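Local coordinates for protein kallistatin (Homo sapiens, PDB 6F4V) that inhibits the serine protease tissue kallikrein by forming a stable equimolar complex with it after cleavage of its own reactive site, at residues C217-R221 with W255-L259; N125-T129 with L155-M161; R181-D186 with V197-D203. One frame throughout, in Å; residues are numbered along the deposited sequence.

Contact 1 of 3, residues C217-R221 with W255-L259; sequences CSVLR and WNNLL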
loop_
_atom_site.group_PDB
_atom_site.type_symbol
_atom_site.label_atom_id
_atom_site.label_comp_id
_atom_site.label_asym_id
_atom_site.label_seq_id
_atom_site.Cartn_x
_atom_site.Cartn_y
_atom_site.Cartn_z
ATOM N N CYS A 217 23.985 -0.249 -2.577
ATOM C CA CYS A 217 22.959 0.782 -2.565
ATOM C C CYS A 217 23.263 1.846 -1.546
ATOM O O CYS A 217 24.103 1.658 -0.662
ATOM C CB CYS A 217 21.562 0.175 -2.280
ATOM S SG CYS A 217 21.300 -0.438 -0.601
ATOM N N SER A 218 22.611 2.998 -1.731
ATOM C CA SER A 218 22.485 4.010 -0.706
ATOM C C SER A 218 21.033 4.106 -0.248
ATOM O O SER A 218 20.126 3.736 -0.969
ATOM C CB SER A 218 22.960 5.360 -1.245
ATOM O OG SER A 218 24.329 5.313 -1.635
ATOM N N VAL A 219 20.822 4.620 0.949
ATOM C CA VAL A 219 19.493 4.740 1.530
ATOM C C VAL A 219 19.371 6.131 2.141
ATOM O O VAL A 219 20.235 6.557 2.903
ATOM C CB VAL A 219 19.269 3.659 2.616
ATOM C CG1 VAL A 219 17.876 3.759 3.243
ATOM C CG2 VAL A 219 19.499 2.256 2.040
ATOM N N LEU A 220 18.303 6.825 1.773
ATOM C CA LEU A 220 17.934 8.139 2.303
ATOM C C LEU A 220 16.648 7.961 3.051
ATOM O O LEU A 220 15.716 7.349 2.515
ATOM C CB LEU A 220 17.697 9.104 1.128
ATOM C CG LEU A 220 17.053 10.466 1.453
ATOM C CD1 LEU A 220 17.925 11.293 2.394
ATOM C CD2 LEU A 220 16.837 11.235 0.167
ATOM N N ARG A 221 16.544 8.504 4.268
ATOM C CA ARG A 221 15.247 8.558 4.916
ATOM C C ARG A 221 14.871 10.032 5.049
ATOM O O ARG A 221 15.669 10.822 5.595
ATOM C CB ARG A 221 15.292 7.913 6.292
ATOM C CG ARG A 221 13.938 7.625 6.925
ATOM C CD ARG A 221 14.110 7.347 8.436
ATOM N NE ARG A 221 14.261 8.561 9.211
ATOM C CZ ARG A 221 15.273 8.955 10.016
ATOM N NH1 ARG A 221 16.339 8.240 10.251
ATOM N NH2 ARG A 221 15.183 10.145 10.616
ATOM N N TRP A 255 18.292 -0.785 8.140
ATOM C CA TRP A 255 18.519 0.559 7.635
ATOM C C TRP A 255 17.979 1.648 8.584
ATOM O O TRP A 255 18.668 2.660 8.833
ATOM C CB TRP A 255 17.896 0.744 6.264
ATOM C CG TRP A 255 18.605 0.002 5.171
ATOM C CD1 TRP A 255 19.955 -0.227 5.046
ATOM C CD2 TRP A 255 17.989 -0.587 4.032
ATOM N NE1 TRP A 255 20.203 -0.928 3.900
ATOM C CE2 TRP A 255 19.017 -1.165 3.250
ATOM C CE3 TRP A 255 16.669 -0.681 3.592
ATOM C CZ2 TRP A 255 18.764 -1.809 2.022
ATOM C CZ3 TRP A 255 16.393 -1.380 2.383
ATOM C CH2 TRP A 255 17.456 -1.923 1.616
ATOM N N ASN A 256 16.767 1.422 9.080
ATOM C CA ASN A 256 16.142 2.351 10.015
ATOM C C ASN A 256 17.012 2.559 11.246
ATOM O O ASN A 256 17.237 3.707 11.643
ATOM C CB ASN A 256 14.748 1.900 10.431
ATOM C CG ASN A 256 13.995 3.015 11.158
ATOM O OD1 ASN A 256 13.870 4.105 10.638
ATOM N ND2 ASN A 256 13.576 2.755 12.346
ATOM N N ASN A 257 17.526 1.467 11.822
ATOM C CA ASN A 257 18.356 1.543 13.034
ATOM C C ASN A 257 19.724 2.162 12.786
ATOM O O ASN A 257 20.192 2.958 13.624
ATOM C CB ASN A 257 18.434 0.181 13.744
ATOM C CG ASN A 257 17.108 -0.196 14.379
ATOM O OD1 ASN A 257 16.300 0.688 14.704
ATOM N ND2 ASN A 257 16.868 -1.499 14.567
ATOM N N LEU A 258 20.320 1.902 11.622
ATOM C CA LEU A 258 21.527 2.599 11.240
ATOM C C LEU A 258 21.261 4.091 11.159
ATOM O O LEU A 258 22.077 4.902 11.667
ATOM C CB LEU A 258 22.066 2.108 9.899
ATOM C CG LEU A 258 22.636 0.685 9.956
ATOM C CD1 LEU A 258 22.818 0.145 8.552
ATOM C CD2 LEU A 258 23.952 0.685 10.758
ATOM N N LEU A 259 20.096 4.464 10.618
ATOM C CA LEU A 259 19.768 5.875 10.495
ATOM C C LEU A 259 19.174 6.495 11.772
ATOM O O LEU A 259 18.477 7.485 11.704
ATOM C CB LEU A 259 18.861 6.110 9.301
ATOM C CG LEU A 259 19.534 5.764 7.986
ATOM C CD1 LEU A 259 18.534 5.853 6.843
ATOM C CD2 LEU A 259 20.773 6.610 7.684
HETATM O O HOH W 1 15.686 5.864 10.675
#

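Contact 2 of 3, residues N125-T129 with L155-M161; sequences NFYDT and LKKDVLM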
loop_
_atom_site.group_PDB
_atom_site.type_symbol
_atom_site.label_atom_id
_atom_site.label_comp_id
_atom_site.label_asym_id
_atom_site.label_seq_id
_atom_site.Cartn_x
_atom_site.Cartn_y
_atom_site.Cartn_z
ATOM N N ASN A 125 -28.184 -2.043 -6.201
ATOM C CA ASN A 125 -28.813 -3.052 -7.048
ATOM C C ASN A 125 -27.767 -3.598 -8.003
ATOM O O ASN A 125 -27.415 -2.947 -8.987
ATOM C CB ASN A 125 -29.995 -2.430 -7.810
ATOM C CG ASN A 125 -30.642 -3.391 -8.775
ATOM O OD1 ASN A 125 -30.477 -4.609 -8.677
ATOM N ND2 ASN A 125 -31.410 -2.843 -9.720
ATOM N N PHE A 126 -27.276 -4.805 -7.726
ATOM C CA PHE A 126 -26.237 -5.416 -8.576
ATOM C C PHE A 126 -26.714 -5.874 -9.969
ATOM O O PHE A 126 -25.887 -6.211 -10.820
ATOM C CB PHE A 126 -25.503 -6.535 -7.820
ATOM C CG PHE A 126 -24.529 -6.020 -6.760
ATOM C CD1 PHE A 126 -23.299 -5.492 -7.125
ATOM C CD2 PHE A 126 -24.848 -6.068 -5.404
ATOM C CE1 PHE A 126 -22.410 -5.021 -6.156
ATOM C CE2 PHE A 126 -23.958 -5.606 -4.435
ATOM C CZ PHE A 126 -22.743 -5.073 -4.823
ATOM N N TYR A 127 -28.036 -5.899 -10.203
ATOM C CA TYR A 127 -28.571 -6.059 -11.578
ATOM C C TYR A 127 -28.200 -4.859 -12.443
ATOM O O TYR A 127 -27.953 -5.002 -13.636
ATOM C CB TYR A 127 -30.102 -6.246 -11.595
ATOM C CG TYR A 127 -30.623 -7.435 -10.805
ATOM C CD1 TYR A 127 -30.071 -8.719 -10.970
ATOM C CD2 TYR A 127 -31.694 -7.285 -9.900
ATOM C CE1 TYR A 127 -30.556 -9.809 -10.241
ATOM C CE2 TYR A 127 -32.185 -8.368 -9.174
ATOM C CZ TYR A 127 -31.615 -9.625 -9.348
ATOM O OH TYR A 127 -32.104 -10.688 -8.622
ATOM N N ASP A 128 -28.159 -3.679 -11.829
ATOM C CA ASP A 128 -27.661 -2.466 -12.467
ATOM C C ASP A 128 -26.124 -2.414 -12.323
ATOM O O ASP A 128 -25.579 -1.728 -11.459
ATOM C CB ASP A 128 -28.344 -1.248 -11.836
ATOM C CG ASP A 128 -28.010 0.058 -12.531
ATOM O OD1 ASP A 128 -27.245 0.075 -13.520
ATOM O OD2 ASP A 128 -28.514 1.095 -12.051
ATOM N N THR A 129 -25.454 -3.152 -13.194
ATOM C CA THR A 129 -24.001 -3.229 -13.224
ATOM C C THR A 129 -23.369 -1.855 -13.458
ATOM O O THR A 129 -22.451 -1.462 -12.729
ATOM C CB THR A 129 -23.554 -4.243 -14.292
ATOM O OG1 THR A 129 -24.118 -5.522 -13.973
ATOM C CG2 THR A 129 -22.025 -4.367 -14.345
ATOM N N LEU A 155 -17.498 -5.989 -13.118
ATOM C CA LEU A 155 -18.432 -6.423 -12.092
ATOM C C LEU A 155 -19.422 -7.405 -12.721
ATOM O O LEU A 155 -20.125 -7.040 -13.662
ATOM C CB LEU A 155 -19.171 -5.206 -11.520
ATOM C CG LEU A 155 -20.052 -5.435 -10.296
ATOM C CD1 LEU A 155 -19.189 -5.824 -9.106
ATOM C CD2 LEU A 155 -20.876 -4.192 -9.992
ATOM N N LYS A 156 -19.464 -8.643 -12.230
ATOM C CA LYS A 156 -20.405 -9.641 -12.763
ATOM C C LYS A 156 -21.821 -9.390 -12.255
ATOM O O LYS A 156 -22.018 -8.787 -11.188
ATOM C CB LYS A 156 -19.954 -11.054 -12.404
ATOM C CG LYS A 156 -18.593 -11.433 -12.969
ATOM C CD LYS A 156 -18.339 -12.933 -12.847
ATOM C CE LYS A 156 -17.215 -13.395 -13.772
ATOM N NZ LYS A 156 -15.911 -12.743 -13.457
ATOM N N LYS A 157 -22.819 -9.861 -13.011
ATOM C CA LYS A 157 -24.231 -9.617 -12.659
ATOM C C LYS A 157 -24.699 -10.415 -11.443
ATOM O O LYS A 157 -25.704 -10.068 -10.840
ATOM C CB LYS A 157 -25.174 -9.887 -13.858
ATOM C CG LYS A 157 -25.055 -8.868 -14.999
ATOM C CD LYS A 157 -25.928 -9.205 -16.214
ATOM C CE LYS A 157 -27.419 -9.310 -15.891
ATOM N NZ LYS A 157 -27.950 -8.166 -15.092
ATOM N N ASP A 158 -23.970 -11.475 -11.089
ATOM C CA ASP A 158 -24.299 -12.327 -9.931
ATOM C C ASP A 158 -23.538 -11.948 -8.633
ATOM O O ASP A 158 -23.477 -12.735 -7.686
ATOM C CB ASP A 158 -24.055 -13.808 -10.286
ATOM C CG ASP A 158 -22.658 -14.072 -10.847
ATOM O OD1 ASP A 158 -21.927 -13.101 -11.136
ATOM O OD2 ASP A 158 -22.296 -15.257 -11.019
ATOM N N VAL A 159 -22.958 -10.753 -8.601
ATOM C CA VAL A 159 -22.317 -10.236 -7.390
ATOM C C VAL A 159 -23.380 -9.769 -6.408
ATOM O O VAL A 159 -24.356 -9.145 -6.812
ATOM C CB VAL A 159 -21.334 -9.094 -7.736
ATOM C CG1 VAL A 159 -20.881 -8.334 -6.493
ATOM C CG2 VAL A 159 -20.144 -9.660 -8.493
ATOM N N LEU A 160 -23.195 -10.086 -5.126
ATOM C CA LEU A 160 -24.093 -9.645 -4.057
ATOM C C LEU A 160 -23.436 -8.720 -3.027
ATOM O O LEU A 160 -24.124 -8.163 -2.178
ATOM C CB LEU A 160 -24.657 -10.870 -3.339
ATOM C CG LEU A 160 -25.389 -11.898 -4.231
ATOM C CD1 LEU A 160 -25.631 -13.173 -3.426
ATOM C CD2 LEU A 160 -26.700 -11.345 -4.804
ATOM N N MET A 161 -22.108 -8.575 -3.079
ATOM C CA MET A 161 -21.430 -7.655 -2.168
ATOM C C MET A 161 -20.079 -7.258 -2.742
ATOM O O MET A 161 -19.385 -8.075 -3.318
ATOM C CB MET A 161 -21.239 -8.298 -0.779
ATOM C CG MET A 161 -20.629 -7.377 0.262
ATOM S SD MET A 161 -20.222 -8.253 1.789
ATOM C CE MET A 161 -18.518 -8.710 1.449
#

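Contact 3 of 3, residues R181-D186 with V197-D203; sequences RTTPKD and VPMMLQD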
loop_
_atom_site.group_PDB
_atom_site.type_symbol
_atom_site.label_atom_id
_atom_site.label_comp_id
_atom_site.label_asym_id
_atom_site.label_seq_id
_atom_site.Cartn_x
_atom_site.Cartn_y
_atom_site.Cartn_z
ATOM N N ARG A 181 14.447 25.898 -8.119
ATOM C CA ARG A 181 15.646 25.088 -8.430
ATOM C C ARG A 181 15.359 23.801 -9.216
ATOM O O ARG A 181 16.283 23.132 -9.639
ATOM C CB ARG A 181 16.369 24.739 -7.138
ATOM C CG ARG A 181 16.747 25.950 -6.302
ATOM C CD ARG A 181 17.668 25.576 -5.159
ATOM N NE ARG A 181 19.030 25.288 -5.609
ATOM C CZ ARG A 181 20.020 24.913 -4.799
ATOM N NH1 ARG A 181 19.808 24.762 -3.494
ATOM N NH2 ARG A 181 21.225 24.680 -5.293
ATOM N N THR A 182 14.086 23.441 -9.393
ATOM C CA THR A 182 13.733 22.267 -10.169
ATOM C C THR A 182 13.950 22.539 -11.653
ATOM O O THR A 182 13.490 23.567 -12.166
ATOM C CB THR A 182 12.280 21.860 -9.890
ATOM O OG1 THR A 182 12.140 21.604 -8.476
ATOM C CG2 THR A 182 11.875 20.657 -10.706
ATOM N N THR A 183 14.679 21.645 -12.320
ATOM C CA THR A 183 14.962 21.768 -13.758
ATOM C C THR A 183 14.998 20.385 -14.375
ATOM O O THR A 183 15.349 19.417 -13.677
ATOM C CB THR A 183 16.335 22.468 -14.065
ATOM O OG1 THR A 183 17.416 21.731 -13.480
ATOM C CG2 THR A 183 16.387 23.855 -13.528
ATOM N N PRO A 184 14.664 20.274 -15.677
ATOM C CA PRO A 184 14.751 18.948 -16.318
ATOM C C PRO A 184 16.176 18.360 -16.304
ATOM O O PRO A 184 17.135 19.092 -16.524
ATOM C CB PRO A 184 14.299 19.214 -17.764
ATOM C CG PRO A 184 13.546 20.502 -17.725
ATOM C CD PRO A 184 14.167 21.308 -16.618
ATOM N N LYS A 185 16.292 17.063 -16.023
ATOM C CA LYS A 185 17.579 16.339 -16.019
ATOM C C LYS A 185 17.421 14.936 -16.593
ATOM O O LYS A 185 16.313 14.379 -16.647
ATOM C CB LYS A 185 18.136 16.201 -14.608
ATOM C CG LYS A 185 18.521 17.492 -13.918
ATOM C CD LYS A 185 19.854 18.045 -14.411
ATOM C CE LYS A 185 19.868 19.546 -14.283
ATOM N NZ LYS A 185 21.180 20.101 -14.686
ATOM N N ASP A 186 18.541 14.339 -16.967
ATOM C CA ASP A 186 18.531 12.995 -17.493
ATOM C C ASP A 186 18.292 11.967 -16.359
ATOM O O ASP A 186 18.803 12.123 -15.259
ATOM C CB ASP A 186 19.835 12.680 -18.191
ATOM C CG ASP A 186 19.951 13.360 -19.543
ATOM O OD1 ASP A 186 18.939 13.876 -20.092
ATOM O OD2 ASP A 186 21.068 13.331 -20.047
ATOM N N VAL A 197 13.375 14.251 -16.815
ATOM C CA VAL A 197 12.455 14.437 -15.686
ATOM C C VAL A 197 12.773 15.742 -14.993
ATOM O O VAL A 197 13.940 16.118 -14.923
ATOM C CB VAL A 197 12.538 13.275 -14.657
ATOM C CG1 VAL A 197 12.417 11.945 -15.351
ATOM C CG2 VAL A 197 13.835 13.291 -13.871
ATOM N N PRO A 198 11.746 16.416 -14.446
ATOM C CA PRO A 198 12.055 17.535 -13.554
ATOM C C PRO A 198 12.771 17.017 -12.308
ATOM O O PRO A 198 12.246 16.143 -11.625
ATOM C CB PRO A 198 10.689 18.139 -13.205
ATOM C CG PRO A 198 9.668 17.388 -13.957
ATOM C CD PRO A 198 10.300 16.224 -14.656
ATOM N N MET A 199 13.977 17.499 -12.085
ATOM C CA MET A 199 14.799 17.119 -10.970
ATOM C C MET A 199 14.819 18.225 -9.936
ATOM O O MET A 199 15.264 19.352 -10.206
ATOM C CB MET A 199 16.220 16.787 -11.452
ATOM C CG MET A 199 17.089 16.091 -10.408
ATOM S SD MET A 199 16.565 14.382 -10.055
ATOM C CE MET A 199 17.099 13.548 -11.527
ATOM N N MET A 200 14.327 17.900 -8.749
ATOM C CA MET A 200 14.362 18.811 -7.615
ATOM C C MET A 200 15.748 18.782 -7.040
ATOM O O MET A 200 16.442 17.767 -7.150
ATOM C CB MET A 200 13.335 18.400 -6.529
ATOM C CG MET A 200 11.986 18.121 -7.129
ATOM S SD MET A 200 10.702 17.807 -5.946
ATOM C CE MET A 200 11.270 16.204 -5.314
ATOM N N LEU A 201 16.144 19.878 -6.410
ATOM C CA LEU A 201 17.476 19.998 -5.816
ATOM C C LEU A 201 17.413 20.749 -4.483
ATOM O O LEU A 201 16.814 21.808 -4.398
ATOM C CB LEU A 201 18.406 20.740 -6.778
ATOM C CG LEU A 201 19.796 21.120 -6.248
ATOM C CD1 LEU A 201 20.559 19.870 -5.871
ATOM C CD2 LEU A 201 20.550 21.947 -7.284
ATOM N N GLN A 202 18.009 20.172 -3.446
ATOM C CA GLN A 202 18.326 20.881 -2.222
ATOM C C GLN A 202 19.733 20.501 -1.822
ATOM O O GLN A 202 20.134 19.375 -2.014
ATOM C CB GLN A 202 17.322 20.638 -1.070
ATOM C CG GLN A 202 17.138 19.223 -0.600
ATOM C CD GLN A 202 16.192 19.132 0.568
ATOM O OE1 GLN A 202 16.563 19.452 1.697
ATOM N NE2 GLN A 202 14.964 18.684 0.315
ATOM N N ASP A 203 20.485 21.473 -1.299
ATOM C CA ASP A 203 21.874 21.245 -0.890
ATOM C C ASP A 203 22.329 21.954 0.398
ATOM O O ASP A 203 23.517 21.903 0.732
ATOM C CB ASP A 203 22.804 21.570 -2.042
ATOM C CG ASP A 203 22.678 23.022 -2.517
ATOM O OD1 ASP A 203 22.030 23.849 -1.849
ATOM O OD2 ASP A 203 23.207 23.327 -3.591
HETATM O O HOH W 2 17.670 20.585 -10.390
HETATM O O HOH W 3 13.882 21.823 -6.306
#

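Contact 1 of 3, residues C217-R221 with W255-L259
The indole of W255 is the apolar centre of this contact, and V219 sets one methyl over its face. V219 CG2 sits 3.6 Å from the centroid of the five-membered ring of W255, only 8° off the ring normal. This is a CH-pi contact over the ring face. C217 lies two residues earlier on the same side of the strand and adds a sulfur-aromatic contact. Its SG is 3.9 Å from W255 CZ2 and meets the ring obliquely. L259, the first residue past the helix, extends the apolar patch: its CD1 is 4.2 Å from V219 CG1. The alternation of the strand explains the pattern. C217, V219 and R221 point their CA-to-CB bonds toward the helix, while S218 and L220 point away and pack on a second kallistatin chain.

At the polar edge, R221 NH1 makes a weak hydrogen bond of 2.7 Å to L259 O, a carbonyl just past the helix. Water 1 lies beside it, 2.5 Å from R221 NH1, 2.8 Å from N256 O and 2.5 Å from N256 OD1. R221 also forms a salt bridge with D223 and a cation-pi contact with W208. W255 NE1 bonds to D212.

The arrangement is a helix packed on one face of an antiparallel sheet. In serpin terms, helix H covers strand 2 of sheet B. Within the helix segment, L258 does not touch the strand segment. L258 belongs to the glycan pocket and touches the bound sulfated glucoside, so this end of the helix borders the sugar site.

Contact 2 of 3, residues N125-T129 with L155-M161
The ring of F126 has V159 over one face. V159 CG1 is 4.0 Å from the ring centroid of F126, in a CH-pi contact. L155 meets the ring at its edge, with its CD2 4.0 Å from F126 CD1. The backbone of the incoming strand closes in as well: F126 CB is 3.0 Å from V159 O, and F126 CE2 is 3.4 Å from L160 O. T129 packs nearby, with its CG2 3.3 Å from L155 O. The aliphatic part of K157 runs along the exposed side, and its CG is 3.6 Å from T129 OG1.

Two type I turns face each other here, N125 to D128 and K156 to V159. N125 OD1 accepts from Y127 N at 3.2 Å, which makes an Asx turn.

D128 is the N-cap of helix 129-143, the serpin helix F, and its OD1 accepts from G131 N. F126 and L155 both touch T132 of that helix. L160 and M161 both face I339 in a classic beta bulge. The contact therefore fills the corner between helix 129-143 and the start of strand 159-172, which lies between strands 89-100 and 328-340, the latter consistent with the inserted reactive-centre loop of a cleaved serpin.

Contact 3 of 3, residues R181-D186 with V197-D203
A bidentate salt bridge spans the open end of this beta hairpin: R181 NH1 to D203 OD1 and R181 NH2 to D203 OD2 are both 2.9 Å. The hairpin, strands 183-188 and 193-202, corresponds to the outer part of serpin sheet C. Its backbone bonds come in two antiparallel hydrogen-bonded pairs. T183 N binds M199 O at 3.2 Å, and M199 N binds T183 O at 2.8 Å. K185 N binds V197 O at 2.8 Å, and V197 N binds K185 O at 2.9 Å. Between them, P184 and P198 form a non-hydrogen-bonded pair. Neither proline has an amide hydrogen, so this position suits both.

The N-to-C directions of the short strand segments make 108°, far from the 180° of a flat antiparallel pair, so the pair is strongly twisted. Pairing stops at T183. There water 2 donates to M199 O at 2.7 Å and to R181 O at 3.0 Å.

Packing follows the two faces. K185 CG rests 3.4 Å from M199 CB, on the face shared by T183, K185, V197 and M199. On the face of the prolines, T182 CG2 is 3.7 Å from P198 CB. L201 lies over one face of the R181 guanidinium. The hydroxyl of T182 bonds to E326 and also receives water 3, whose oxygen is 2.8 Å from T182 OG1 and 3.0 Å from L201 N.

Overall arrangement
The three contacts follow one another along the chain without nesting: contact 2, then contact 3, then contact 1. Contacts 1 and 2 lie on opposite sides of the chain's centre, 47 Å apart between centres. Contacts 2 and 3 are 48 Å apart between centres, yet both reach one continuous run of strands, contact 2 at the sheet A part and contact 3 at the sheet C part. Contacts 1 and 3 are closer neighbours, with nearest atoms about 8 Å apart. Contact 1 alone holds a residue of the glycan pocket. The W255 side chain is about 7 Å from the bound sulfated glucoside, and that of R221 about 8 Å from the sodium ion.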